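Local coordinates for protein 378aa long hypothetical citrate synthase (Sulfolobus tokodaii, PDB 1VGM) that belongs to the citrate synthase family, as a largely helical chain found in a two-chain assembly, though its own role remains hypothetical, at residues Leu48-Leu53 with Leu341-Ala345. Residues are numbered along the deposited sequence; the frame is centred on the assembly and turned at random.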
loop_
_atom_site.group_PDB
_atom_site.type_symbol
_atom_site.label_atom_id
_atom_site.label_comp_id
_atom_site.label_asym_id
_atom_site.label_seq_id
_atom_site.Cartn_x
_atom_site.Cartn_y
_atom_site.Cartn_z
ATOM N N LEU A 48 3.219 -22.653 13.828
ATOM C CA LEU A 48 3.268 -22.210 12.436
ATOM C C LEU A 48 4.005 -20.887 12.240
ATOM O O LEU A 48 4.748 -20.721 11.272
ATOM C CB LEU A 48 1.851 -22.084 11.860
ATOM C CG LEU A 48 1.796 -21.595 10.402
ATOM C CD1 LEU A 48 2.679 -22.478 9.506
ATOM C CD2 LEU A 48 0.352 -21.621 9.905
ATOM N N ILE A 49 3.808 -19.949 13.157
ATOM C CA ILE A 49 4.619 -18.739 13.169
ATOM C C ILE A 49 6.098 -19.096 13.088
ATOM O O ILE A 49 6.820 -18.556 12.247
ATOM C CB ILE A 49 4.388 -17.898 14.449
ATOM C CG1 ILE A 49 2.977 -17.318 14.451
ATOM C CG2 ILE A 49 5.403 -16.766 14.522
ATOM C CD1 ILE A 49 2.605 -16.651 15.776
ATOM N N HIS A 50 6.550 -19.998 13.957
ATOM C CA HIS A 50 7.971 -20.346 14.006
ATOM C C HIS A 50 8.380 -21.093 12.738
ATOM O O HIS A 50 9.481 -20.907 12.216
ATOM C CB HIS A 50 8.269 -21.215 15.239
ATOM C CG HIS A 50 9.725 -21.509 15.433
ATOM N ND1 HIS A 50 10.388 -22.496 14.733
ATOM C CD2 HIS A 50 10.648 -20.940 16.245
ATOM C CE1 HIS A 50 11.655 -22.522 15.107
ATOM N NE2 HIS A 50 11.840 -21.588 16.023
ATOM N N LEU A 51 7.489 -21.945 12.244
ATOM C CA LEU A 51 7.756 -22.685 11.015
ATOM C C LEU A 51 7.956 -21.715 9.848
ATOM O O LEU A 51 8.971 -21.779 9.139
ATOM C CB LEU A 51 6.595 -23.641 10.722
ATOM C CG LEU A 51 6.618 -24.504 9.458
ATOM C CD1 LEU A 51 7.841 -25.416 9.458
ATOM C CD2 LEU A 51 5.326 -25.325 9.390
ATOM N N MET A 52 6.995 -20.812 9.651
ATOM C CA MET A 52 7.043 -19.907 8.505
ATOM C C MET A 52 8.222 -18.939 8.575
ATOM O O MET A 52 8.827 -18.626 7.550
ATOM C CB MET A 52 5.737 -19.109 8.376
ATOM C CG MET A 52 4.513 -19.925 7.931
ATOM S SD MET A 52 4.767 -20.981 6.475
ATOM C CE MET A 52 3.626 -20.278 5.333
ATOM N N LEU A 53 8.552 -18.454 9.769
ATOM C CA LEU A 53 9.550 -17.394 9.882
ATOM C C LEU A 53 10.954 -17.972 10.010
ATOM O O LEU A 53 11.896 -17.487 9.378
ATOM C CB LEU A 53 9.244 -16.493 11.082
ATOM C CG LEU A 53 7.962 -15.657 10.975
ATOM C CD1 LEU A 53 7.723 -14.906 12.288
ATOM C CD2 LEU A 53 8.076 -14.674 9.819
ATOM N N LEU A 341 0.768 -13.270 8.760
ATOM C CA LEU A 341 1.929 -14.144 8.901
ATOM C C LEU A 341 2.565 -14.417 7.541
ATOM O O LEU A 341 3.784 -14.324 7.373
ATOM C CB LEU A 341 1.540 -15.476 9.555
ATOM C CG LEU A 341 2.663 -16.519 9.674
ATOM C CD1 LEU A 341 3.893 -15.906 10.364
ATOM C CD2 LEU A 341 2.159 -17.717 10.474
ATOM N N GLY A 342 1.724 -14.756 6.574
ATOM C CA GLY A 342 2.198 -14.927 5.215
ATOM C C GLY A 342 2.761 -13.653 4.608
ATOM O O GLY A 342 3.826 -13.692 3.989
ATOM N N TRP A 343 2.075 -12.522 4.769
ATOM C CA TRP A 343 2.642 -11.261 4.296
ATOM C C TRP A 343 4.045 -11.034 4.867
ATOM O O TRP A 343 4.979 -10.712 4.127
ATOM C CB TRP A 343 1.745 -10.071 4.660
ATOM C CG TRP A 343 0.421 -10.036 3.926
ATOM C CD1 TRP A 343 0.141 -10.568 2.689
ATOM C CD2 TRP A 343 -0.803 -9.445 4.392
ATOM N NE1 TRP A 343 -1.179 -10.344 2.364
ATOM C CE2 TRP A 343 -1.782 -9.658 3.391
ATOM C CE3 TRP A 343 -1.172 -8.780 5.567
ATOM C CZ2 TRP A 343 -3.111 -9.226 3.535
ATOM C CZ3 TRP A 343 -2.491 -8.350 5.712
ATOM C CH2 TRP A 343 -3.445 -8.576 4.700
ATOM N N LEU A 344 4.194 -11.199 6.177
ATOM C CA LEU A 344 5.472 -10.944 6.832
ATOM C C LEU A 344 6.536 -11.944 6.368
ATOM O O LEU A 344 7.672 -11.569 6.085
ATOM C CB LEU A 344 5.319 -11.026 8.352
ATOM C CG LEU A 344 4.510 -9.921 9.043
ATOM C CD1 LEU A 344 4.253 -10.334 10.485
ATOM C CD2 LEU A 344 5.253 -8.582 8.984
ATOM N N ALA A 345 6.169 -13.219 6.284
ATOM C CA ALA A 345 7.112 -14.239 5.831
ATOM C C ALA A 345 7.620 -13.923 4.423
ATOM O O ALA A 345 8.796 -14.098 4.124
ATOM C CB ALA A 345 6.456 -15.620 5.863
#
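Met52 N gives its hydrogen to Leu48 O at 2.8 Å, a backbone bond between two residues that both touch Leu341 across the contact. On the partner helix, Ala345 N to Leu341 O is likewise 2.8 Å, the i to i+4 bond of a helix, whose one-turn spacing puts both CB atoms on the side of helix 45-54. No hydrogen bond crosses between the segments; what joins them is hydrocarbon.

Leu341 is the knob of a knobs-into-holes contact, and the hole is made by Leu48, Ile49, Met52 and Leu53. With CG anti to its own backbone N (chi1 176°), its isobutyl group extends far enough that CD2 comes down on the backbone, 3.8 Å from Ile49 CA. The same methyl lies 3.9 Å from Leu48 CG and also meets Ile49 CG1 and Met52 CG. CD1 lies over Ile49 CA as well and touches Leu53 CG at 4.1 Å. Both methyls thus rest on Ile49 and Met52, CD2 leaning toward Leu48 and CD1 toward Leu53.

One turn further on, the residue facing across is an alanine. Ala345 offers just a methyl, its CB 4.4 Å from Met52 CB, and Leu53 folds CD2 over the alanine's backbone to within 4.1 Å of Ala345 CA. Here the CA atoms of Leu53 and Ala345 are 5.7 Å apart, closer than Ile49 and Leu341 at the other end. The two segments run in nearly the same direction, inclined by 24°.

Helix 117-139 closes over the contact, with Ala121 against Leu53 and Ile125 against Leu341, while Thr182 touches both Leu48 and Leu341. Ile70 of helix 60-71 packs on Ile49. Arg32 gives Leu51 O and Met52 O weak hydrogen bonds that run from the connection between strands 28-31 and 34-35 to helix 45-54.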